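Local coordinates for protein sulfurtransferase (Azotobacter vinelandii, PDB 1E0C) that probably transfers a sulfane sulfur atom from thiosulfate to cyanide or another thiophilic acceptor, as rhodaneses do, through an enzyme persulfide, at residues Ile11-Leu16 with Leu121-Pro126; Leu101-Val104 with Arg109-Tyr112; Lys252-Ala255 with Gly259-Gly262. All blocks are in the same frame, centred on the assembly; numbering follows the deposited sequence.

Contact 1 (Ile11-Leu16 with Leu121-Pro126)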
# COMPACT_ATOMS: atom_id res chain seq x y z
N ILE A 11 1.40 -3.37 -13.28
CA ILE A 11 1.74 -3.13 -14.68
C ILE A 11 3.16 -2.61 -14.81
O ILE A 11 3.77 -2.19 -13.83
CB ILE A 11 0.75 -2.13 -15.32
CG1 ILE A 11 0.95 -0.73 -14.74
CG2 ILE A 11 -0.68 -2.61 -15.06
CD1 ILE A 11 0.02 0.32 -15.34
N GLU A 12 3.72 -2.65 -16.02
CA GLU A 12 5.09 -2.18 -16.21
C GLU A 12 5.09 -0.75 -16.74
O GLU A 12 4.10 -0.28 -17.29
CB GLU A 12 5.79 -3.11 -17.22
CG GLU A 12 5.86 -4.57 -16.74
CD GLU A 12 6.78 -4.73 -15.55
OE1 GLU A 12 7.79 -4.01 -15.48
OE2 GLU A 12 6.51 -5.58 -14.66
N PRO A 13 6.22 -0.09 -16.63
CA PRO A 13 6.40 1.26 -17.16
C PRO A 13 5.96 1.38 -18.60
O PRO A 13 5.30 2.35 -18.98
CB PRO A 13 7.89 1.51 -16.99
CG PRO A 13 8.25 0.71 -15.77
CD PRO A 13 7.44 -0.56 -15.92
N ALA A 14 6.32 0.41 -19.45
CA ALA A 14 5.89 0.44 -20.84
C ALA A 14 4.37 0.51 -20.97
O ALA A 14 3.86 1.20 -21.87
CB ALA A 14 6.41 -0.77 -21.61
N ASP A 15 3.66 -0.25 -20.14
CA ASP A 15 2.20 -0.26 -20.22
C ASP A 15 1.63 1.12 -19.87
O ASP A 15 0.66 1.57 -20.47
CB ASP A 15 1.61 -1.27 -19.22
CG ASP A 15 2.11 -2.68 -19.45
OD1 ASP A 15 2.19 -3.09 -20.62
OD2 ASP A 15 2.39 -3.36 -18.44
N LEU A 16 2.21 1.73 -18.84
CA LEU A 16 1.76 3.06 -18.42
C LEU A 16 2.11 4.11 -19.46
O LEU A 16 1.25 4.92 -19.82
CB LEU A 16 2.34 3.44 -17.06
CG LEU A 16 2.01 4.87 -16.58
CD1 LEU A 16 0.51 5.08 -16.49
CD2 LEU A 16 2.70 5.12 -15.25
N LEU A 121 12.53 5.63 -14.07
CA LEU A 121 13.80 6.33 -14.30
C LEU A 121 14.86 5.39 -14.86
O LEU A 121 15.67 5.79 -15.70
CB LEU A 121 14.32 6.98 -13.03
CG LEU A 121 13.50 8.11 -12.41
CD1 LEU A 121 13.98 8.37 -10.98
CD2 LEU A 121 13.62 9.38 -13.24
N ALA A 122 14.86 4.14 -14.40
CA ALA A 122 15.87 3.19 -14.87
C ALA A 122 15.76 3.01 -16.38
O ALA A 122 16.76 2.70 -17.04
CB ALA A 122 15.76 1.85 -14.16
N GLU A 123 14.55 3.15 -16.91
CA GLU A 123 14.31 2.98 -18.34
C GLU A 123 14.34 4.32 -19.07
O GLU A 123 14.01 4.38 -20.25
CB GLU A 123 12.99 2.23 -18.57
CG GLU A 123 13.06 0.80 -18.06
CD GLU A 123 11.83 -0.04 -18.20
OE1 GLU A 123 10.74 0.41 -18.61
OE2 GLU A 123 11.94 -1.26 -17.89
N ASP A 124 14.74 5.37 -18.38
CA ASP A 124 14.86 6.72 -18.91
C ASP A 124 13.58 7.19 -19.57
O ASP A 124 13.59 7.73 -20.68
CB ASP A 124 16.03 6.81 -19.88
CG ASP A 124 16.38 8.24 -20.24
OD1 ASP A 124 16.14 9.14 -19.40
OD2 ASP A 124 16.87 8.46 -21.37
N ARG A 125 12.44 7.01 -18.89
CA ARG A 125 11.16 7.42 -19.48
C ARG A 125 10.89 8.89 -19.20
O ARG A 125 11.61 9.53 -18.44
CB ARG A 125 10.06 6.47 -19.04
CG ARG A 125 10.31 5.06 -19.61
CD ARG A 125 9.35 4.04 -19.03
NE ARG A 125 9.58 2.70 -19.57
CZ ARG A 125 9.11 2.24 -20.72
NH1 ARG A 125 8.34 3.00 -21.49
NH2 ARG A 125 9.42 1.00 -21.12
N PRO A 126 9.97 9.47 -19.95
CA PRO A 126 9.75 10.91 -19.90
C PRO A 126 9.37 11.40 -18.51
O PRO A 126 8.66 10.70 -17.78
CB PRO A 126 8.64 11.17 -20.90
CG PRO A 126 8.55 9.96 -21.75
CD PRO A 126 9.07 8.81 -20.92
O HOH W 1 8.55 -1.42 -18.83

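Contact 2 (Leu101-Val104 with Arg109-Tyr112)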
# COMPACT_ATOMS: atom_id res chain seq x y z
N LEU A 101 -6.06 2.36 0.56
CA LEU A 101 -7.05 3.43 0.70
C LEU A 101 -8.08 3.39 -0.42
O LEU A 101 -9.26 3.67 -0.23
CB LEU A 101 -6.39 4.80 0.78
CG LEU A 101 -5.73 5.18 2.11
CD1 LEU A 101 -5.08 6.56 1.99
CD2 LEU A 101 -6.76 5.18 3.25
N LEU A 102 -7.65 3.04 -1.64
CA LEU A 102 -8.60 2.87 -2.73
C LEU A 102 -9.61 1.78 -2.42
O LEU A 102 -10.80 1.90 -2.69
CB LEU A 102 -7.87 2.57 -4.03
CG LEU A 102 -7.06 3.72 -4.64
CD1 LEU A 102 -6.37 3.22 -5.91
CD2 LEU A 102 -7.98 4.90 -4.98
N ASP A 103 -9.15 0.70 -1.76
CA ASP A 103 -10.12 -0.32 -1.33
C ASP A 103 -11.05 0.24 -0.25
O ASP A 103 -12.24 -0.02 -0.26
CB ASP A 103 -9.39 -1.54 -0.76
CG ASP A 103 -8.74 -2.36 -1.88
OD1 ASP A 103 -9.24 -2.26 -3.02
OD2 ASP A 103 -7.77 -3.07 -1.57
N VAL A 104 -10.49 1.06 0.63
CA VAL A 104 -11.29 1.69 1.69
C VAL A 104 -12.39 2.57 1.10
O VAL A 104 -13.51 2.54 1.61
CB VAL A 104 -10.42 2.49 2.67
CG1 VAL A 104 -11.28 3.32 3.62
CG2 VAL A 104 -9.54 1.55 3.50
N ARG A 109 -11.19 -0.07 -9.83
CA ARG A 109 -10.17 -0.13 -10.88
C ARG A 109 -8.91 0.62 -10.54
O ARG A 109 -8.90 1.83 -10.35
CB ARG A 109 -10.81 0.37 -12.20
CG ARG A 109 -12.05 -0.47 -12.48
CD ARG A 109 -12.80 -0.10 -13.74
NE ARG A 109 -13.68 -1.20 -14.12
CZ ARG A 109 -14.79 -1.09 -14.84
NH1 ARG A 109 -15.18 0.09 -15.29
NH2 ARG A 109 -15.51 -2.17 -15.12
N TYR A 110 -7.81 -0.13 -10.41
CA TYR A 110 -6.53 0.47 -10.11
C TYR A 110 -5.38 -0.48 -10.44
O TYR A 110 -5.54 -1.68 -10.64
CB TYR A 110 -6.41 0.92 -8.65
CG TYR A 110 -6.73 -0.16 -7.64
CD1 TYR A 110 -5.87 -1.23 -7.45
CD2 TYR A 110 -7.89 -0.09 -6.88
CE1 TYR A 110 -6.17 -2.22 -6.52
CE2 TYR A 110 -8.20 -1.08 -5.95
CZ TYR A 110 -7.32 -2.13 -5.78
OH TYR A 110 -7.62 -3.12 -4.86
N HIS A 111 -4.21 0.13 -10.61
CA HIS A 111 -2.99 -0.59 -10.96
C HIS A 111 -1.83 -0.02 -10.16
O HIS A 111 -1.82 1.15 -9.79
CB HIS A 111 -2.66 -0.41 -12.46
CG HIS A 111 -3.77 -0.93 -13.33
ND1 HIS A 111 -3.85 -2.26 -13.71
CD2 HIS A 111 -4.89 -0.33 -13.80
CE1 HIS A 111 -4.97 -2.45 -14.39
NE2 HIS A 111 -5.62 -1.30 -14.45
N TYR A 112 -0.84 -0.87 -9.93
CA TYR A 112 0.42 -0.48 -9.34
C TYR A 112 1.50 -0.47 -10.43
O TYR A 112 1.57 -1.43 -11.21
CB TYR A 112 0.87 -1.48 -8.26
CG TYR A 112 2.29 -1.23 -7.81
CD1 TYR A 112 2.65 -0.01 -7.27
CD2 TYR A 112 3.27 -2.22 -7.91
CE1 TYR A 112 3.93 0.25 -6.84
CE2 TYR A 112 4.56 -1.97 -7.47
CZ TYR A 112 4.89 -0.74 -6.94
OH TYR A 112 6.17 -0.47 -6.52

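Contact 3 (Lys252-Ala255 with Gly259-Gly262)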
# COMPACT_ATOMS: atom_id res chain seq x y z
N LYS A 252 -6.30 -8.21 4.42
CA LYS A 252 -6.60 -7.03 5.24
C LYS A 252 -5.29 -6.35 5.63
O LYS A 252 -4.29 -7.00 5.92
CB LYS A 252 -7.37 -7.39 6.51
CG LYS A 252 -8.80 -7.86 6.25
CD LYS A 252 -9.49 -8.21 7.56
CE LYS A 252 -10.89 -8.77 7.30
NZ LYS A 252 -11.84 -7.69 6.91
N GLY A 253 -5.37 -5.02 5.74
CA GLY A 253 -4.22 -4.29 6.29
C GLY A 253 -4.54 -3.98 7.76
O GLY A 253 -5.64 -3.49 8.03
N TYR A 254 -3.70 -4.41 8.68
CA TYR A 254 -3.90 -4.06 10.09
C TYR A 254 -3.30 -2.66 10.31
O TYR A 254 -2.10 -2.52 10.54
CB TYR A 254 -3.26 -5.08 11.03
CG TYR A 254 -3.19 -4.62 12.47
CD1 TYR A 254 -4.22 -3.88 13.04
CD2 TYR A 254 -2.10 -4.94 13.27
CE1 TYR A 254 -4.15 -3.43 14.35
CE2 TYR A 254 -2.02 -4.50 14.59
CZ TYR A 254 -3.06 -3.76 15.11
OH TYR A 254 -2.98 -3.31 16.42
N ALA A 255 -4.12 -1.66 10.00
CA ALA A 255 -3.64 -0.28 9.96
C ALA A 255 -3.02 0.19 11.26
O ALA A 255 -2.02 0.92 11.26
CB ALA A 255 -4.80 0.62 9.53
N GLY A 259 2.59 0.19 16.05
CA GLY A 259 2.43 1.42 16.83
C GLY A 259 1.25 1.28 17.79
O GLY A 259 1.24 1.88 18.87
N GLU A 260 0.23 0.53 17.38
CA GLU A 260 -0.87 0.22 18.27
C GLU A 260 -0.61 -1.06 19.07
O GLU A 260 -0.63 -1.01 20.30
CB GLU A 260 -2.19 0.06 17.51
CG GLU A 260 -3.33 -0.39 18.43
CD GLU A 260 -4.63 -0.58 17.67
OE1 GLU A 260 -4.62 -1.27 16.63
OE2 GLU A 260 -5.67 -0.07 18.13
N TRP A 261 -0.33 -2.17 18.40
CA TRP A 261 -0.19 -3.47 19.05
C TRP A 261 0.92 -3.50 20.08
O TRP A 261 0.76 -4.09 21.17
CB TRP A 261 0.06 -4.59 18.02
CG TRP A 261 -0.21 -5.98 18.52
CD1 TRP A 261 0.66 -6.79 19.21
CD2 TRP A 261 -1.40 -6.75 18.32
NE1 TRP A 261 0.07 -8.01 19.45
CE2 TRP A 261 -1.20 -8.00 18.93
CE3 TRP A 261 -2.63 -6.49 17.71
CZ2 TRP A 261 -2.18 -8.99 18.91
CZ3 TRP A 261 -3.60 -7.47 17.69
CH2 TRP A 261 -3.37 -8.71 18.31
N GLY A 262 2.03 -2.83 19.82
CA GLY A 262 3.17 -2.85 20.73
C GLY A 262 2.94 -1.97 21.96
O GLY A 262 3.73 -2.00 22.89

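Contact 1 (Ile11-Leu16 with Leu121-Pro126)
Arg125 sets its CG anti to its own carbonyl carbon (chi1 -65°) and runs extended as far as NE, which carries the guanidinium across to Pro13 and Ala14. Glu123 has the same first torsion and an extended chain, and its carboxylate arrives beside that guanidinium. The touch itself is van der Waals packing of the guanidinium against the helix start: Pro13 CB lies 3.3 Å from Arg125 NE, and Ala14 CB is 3.5 Å from Arg125 NH2. One face of the guanidinium lies over the first turn of the helix, with Ala14 N 3.5 Å above the plane, and compact proline and alanine let this flat group come so close. Within 121-126 a salt bridge fixes the arginine's rotation. Glu123 OE1 accepts from Arg125 NE at 2.7 Å and also from NH2, a side-on grip by two nitrogens on one oxygen, both bonds near the guanidinium plane. A water accepts from Ala14 N and donates to Glu123 OE1, linking the helix start to the acid. Glu12 occupies the N-cap position, and its backbone N hydrogen-bonds to Asp15 OD2 at 2.9 Å. Behind Glu123, Asp124 with positive phi is the C-prime residue of a Schellman motif that ends helix 116-122. Arg206 of the second rhodanese-like half bridges Glu12 and Glu123, while Pro13 packs inward on Trp120 of helix 116-122 and on Leu113 of strand 110-113.

Contact 2 (Leu101-Val104 with Arg109-Tyr112)
The polar part of this contact is a single hydrogen bond, in which Tyr110 OH donates to Asp103 OD1 at 2.6 Å. The carboxylate oxygen is met on its syn side, 16° out of the carboxylate plane, and it lies at the edge of the tyrosine ring, near the ring plane. The two side chains cross at about a right angle, with carboxylate and ring planes 56° apart. Aspartate suits the position because its short chain stays close to the helix, yet its end still meets the phenol; the other oxygen, OD2, is hydrogen-bonded to Tyr240 OH of helix 235-245, so the one carboxylate joins two tyrosines from the two rhodanese-like halves. Asp103 and Leu102 belong to the last turn of helix 93-104, the crossover helix of a beta-alpha-beta unit that runs from strand 83-87 to strand 110-113, a recurrent element of the alpha/beta rhodanese fold. The apolar part lies nearer the strand. Leu102 CD1 reaches Tyr110 CB at 3.6 Å. Leu102 CB stands 3.9 Å from Tyr110 CD2; leucine and tyrosine slide past each other in opposite directions. Tyr110 holds CG between its backbone N and carbonyl carbon (chi1 53°), and this torsion turns the ring toward the helix end. A leucine in place of Tyr110 would probably leave Asp103 OD1 without its phenol donor and open a gap beside Leu102. Tyr84 of strand 83-87 touches both Leu102 and Tyr110, and Ile99, about one turn before Leu102 in helix 93-104, also packs on the tyrosine.

Contact 3 (Lys252-Ala255 with Gly259-Gly262)
Tyr254 OH donates a hydrogen bond to Glu260 OE1 at 2.6 Å, the one polar link between the two segments. The oxygen is met on its anti side, somewhat out of the carboxylate plane, and sits at the edge of the tyrosine ring; ring and carboxylate planes are only 21° apart. The same hydroxyl lies in the plane of the Trp261 ring at its edge, 3.4 Å from CE3. Beside it, Tyr254 CE2 packs on Trp261 CE3 at 3.8 Å. The two aromatic planes stand 83° apart, an oblique pair with centroids separated by 5.8 Å. A tyrosine suits this place because its ring is long enough to reach from one segment to the other and its hydroxyl arrives where the carboxylate can receive it. Its CG lies anti to the backbone N (chi1 168°), which sends the ring from the strand 251-253 side across to helix 257-261. Tyr254 also centres an inverse gamma turn that follows on from strand 251-253, an outermost one of the parallel sheet in the second rhodanese-like half. Further out, Arg151 of helix 151-157 forms a salt bridge with Glu260 OE2, so the acid is held by both oxygens. Trp261 sends NE1 to Pro268 O, and its ring rests on Leu154 and Leu155 of helix 151-157. Tyr254 O receives a hydrogen bond from Ser257 OG, tying the turn to the start of the helix.

How the contacts relate
From the N terminus, strand 10-11 and the helix start after it open contact 1, which closes a long loop only when the chain returns past helix 116-122. Contact 2 is nested inside that loop as a short closure between helix 93-104 and strand 110-113. The two also meet directly, since strands 10-11 and 110-113 are neighbours in the five-stranded parallel sheet: Ile11 N lies 2.8 Å from Tyr112 O, a probable hydrogen bond. Contact 3 follows in series, a short closure between strand 251-253 and helix 257-261 in the second rhodanese-like half, with its nearest atoms about 8 Å from contact 2 and about 20 Å from contact 1.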